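Uncharacterized protein AF_1382 (Archaeoglobus fulgidus DSM 4304, PDB 2QVO) is of unknown function but has a winged-helix-like fold, which suggests that it may bind DNA. Local coordinates at residues Thr20-Tyr23 against Glu24-Gly28. Numbering follows the deposited sequence.
Sequences TIYY and ESLGG
Glu-24 N bonds back to Thr-20 O, the first of four successive i to i+4 bonds in the last turns of helix 12-26. Ser-25 N and Leu-26 N follow at 2.9 Å from Ile-21 O and Tyr-22 O respectively. The bond from Gly-27 N to Tyr-23 O is longer, 3.1 Å, and more bent, 139° at the hydrogen. Gly-28, with a positive phi of 104°, ends the helix in a Schellman motif; its N-H to Ser-25 O is one of the two bonds back into the last turn. The helix packs on helices 33-39 and 75-90 and on strand 68-73 in what looks like a winged-helix fold. Ile-21 is buried against Ile-36, Ile-71 and Leu-73, and Tyr-22 touches Leu-73 and helix 75-90. The Ser-25 hydroxyl folds back over the preceding turn. With chi1 at 51°, OG lies 2.7 Å from Ile-21 O and 2.8 Å from Tyr-22 O, and its one proton could serve either. Leu-26 runs alongside both tyrosines. Its CD1 meets the phenol end of Tyr-22, 4.0 Å from OH, while CD2 lies 4.2 Å from Tyr-23 CD1. Tyr-22 CD2 sits 3.8 Å above the Tyr-23 ring, over its centre.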
ATOM      1  N   THR A  20       1.718   4.020   1.854  1.00 14.07           N
ATOM      2  CA  THR A  20       0.726   4.221   2.938  1.00 13.80           C
ATOM      3  C   THR A  20       0.586   3.000   3.838  1.00 13.86           C
ATOM      4  O   THR A  20       0.570   3.126   5.071  1.00 14.14           O
ATOM      5  CB  THR A  20      -0.674   4.632   2.386  1.00 14.12           C
ATOM      6  OG1 THR A  20      -0.565   5.886   1.701  1.00 14.49           O
ATOM      7  CG2 THR A  20      -1.681   4.782   3.530  1.00 13.54           C
ATOM      8  N   ILE A  21       0.477   1.817   3.238  1.00 13.19           N
ATOM      9  CA  ILE A  21       0.418   0.568   4.000  1.00 13.26           C
ATOM     10  C   ILE A  21       1.696   0.403   4.818  1.00 14.21           C
ATOM     11  O   ILE A  21       1.650   0.052   5.992  1.00 13.93           O
ATOM     12  CB  ILE A  21       0.226  -0.657   3.062  1.00 13.66           C
ATOM     13  CG1 ILE A  21      -1.053  -0.498   2.229  1.00 12.15           C
ATOM     14  CG2 ILE A  21       0.204  -1.993   3.851  1.00 13.26           C
ATOM     15  CD1 ILE A  21      -1.151  -1.490   1.054  1.00 13.68           C
ATOM     16  N   TYR A  22       2.834   0.649   4.175  1.00 14.21           N
ATOM     17  CA  TYR A  22       4.139   0.532   4.813  1.00 15.35           C
ATOM     18  C   TYR A  22       4.236   1.400   6.083  1.00 15.08           C
ATOM     19  O   TYR A  22       4.504   0.878   7.182  1.00 15.58           O
ATOM     20  CB  TYR A  22       5.231   0.889   3.793  1.00 15.86           C
ATOM     21  CG  TYR A  22       6.633   0.920   4.362  1.00 17.52           C
ATOM     22  CD1 TYR A  22       7.323  -0.266   4.639  1.00 18.58           C
ATOM     23  CD2 TYR A  22       7.258   2.132   4.629  1.00 18.54           C
ATOM     24  CE1 TYR A  22       8.616  -0.231   5.175  1.00 20.72           C
ATOM     25  CE2 TYR A  22       8.551   2.178   5.156  1.00 21.84           C
ATOM     26  CZ  TYR A  22       9.216   1.002   5.424  1.00 19.79           C
ATOM     27  OH  TYR A  22      10.486   1.071   5.956  1.00 22.59           O
ATOM     28  N   TYR A  23       3.999   2.700   5.937  1.00 15.01           N
ATOM     29  CA  TYR A  23       4.135   3.631   7.060  1.00 14.96           C
ATOM     30  C   TYR A  23       3.084   3.403   8.138  1.00 14.13           C
ATOM     31  O   TYR A  23       3.386   3.487   9.320  1.00 12.89           O
ATOM     32  CB  TYR A  23       4.132   5.080   6.596  1.00 16.48           C
ATOM     33  CG  TYR A  23       5.438   5.453   5.934  1.00 19.06           C
ATOM     34  CD1 TYR A  23       6.628   5.489   6.675  1.00 20.59           C
ATOM     35  CD2 TYR A  23       5.492   5.738   4.580  1.00 19.99           C
ATOM     36  CE1 TYR A  23       7.831   5.819   6.082  1.00 22.27           C
ATOM     37  CE2 TYR A  23       6.701   6.062   3.965  1.00 21.82           C
ATOM     38  CZ  TYR A  23       7.860   6.102   4.727  1.00 21.78           C
ATOM     39  OH  TYR A  23       9.058   6.431   4.135  1.00 23.44           O
ATOM     40  N   GLU A  24       1.861   3.094   7.724  1.00 13.58           N
ATOM     41  CA  GLU A  24       0.796   2.818   8.701  1.00 14.56           C
ATOM     42  C   GLU A  24       1.120   1.563   9.545  1.00 14.87           C
ATOM     43  O   GLU A  24       0.983   1.578  10.774  1.00 14.67           O
ATOM     44  CB  GLU A  24      -0.553   2.692   7.985  1.00 14.04           C
ATOM     45  CG  GLU A  24      -1.733   2.374   8.897  1.00 17.45           C
ATOM     46  CD  GLU A  24      -2.197   3.546   9.760  1.00 20.53           C
ATOM     47  OE1 GLU A  24      -3.382   3.526  10.146  1.00 22.33           O
ATOM     48  OE2 GLU A  24      -1.393   4.460  10.079  1.00 21.44           O
ATOM     49  N   SER A  25       1.573   0.491   8.896  1.00 15.54           N
ATOM     50  CA  SER A  25       1.926  -0.742   9.615  1.00 17.49           C
ATOM     51  C   SER A  25       3.155  -0.541  10.511  1.00 18.11           C
ATOM     52  O   SER A  25       3.171  -0.994  11.663  1.00 17.82           O
ATOM     53  CB  SER A  25       2.151  -1.901   8.644  1.00 17.96           C
ATOM     54  OG  SER A  25       3.061  -1.515   7.632  1.00 23.01           O
ATOM     55  N   LEU A  26       4.156   0.163   9.981  1.00 18.24           N
ATOM     56  CA  LEU A  26       5.380   0.498  10.705  1.00 19.79           C
ATOM     57  C   LEU A  26       5.088   1.237  12.022  1.00 19.29           C
ATOM     58  O   LEU A  26       5.799   1.060  13.010  1.00 19.26           O
ATOM     59  CB  LEU A  26       6.269   1.380   9.824  1.00 19.66           C
ATOM     60  CG  LEU A  26       7.771   1.524  10.077  1.00 22.79           C
ATOM     61  CD1 LEU A  26       8.517   0.373   9.417  1.00 24.98           C
ATOM     62  CD2 LEU A  26       8.256   2.863   9.503  1.00 21.98           C
ATOM     63  N   GLY A  27       4.055   2.072  12.024  1.00 18.69           N
ATOM     64  CA  GLY A  27       3.712   2.867  13.210  1.00 19.42           C
ATOM     65  C   GLY A  27       2.917   2.073  14.228  1.00 19.30           C
ATOM     66  O   GLY A  27       2.714   2.529  15.366  1.00 19.11           O
ATOM     67  N   GLY A  28       2.456   0.892  13.811  1.00 19.45           N
ATOM     68  CA  GLY A  28       1.730  -0.042  14.677  1.00 19.95           C
ATOM     69  C   GLY A  28       0.231  -0.120  14.486  1.00 19.40           C
ATOM     70  O   GLY A  28      -0.482  -0.641  15.344  1.00 20.37           O
TER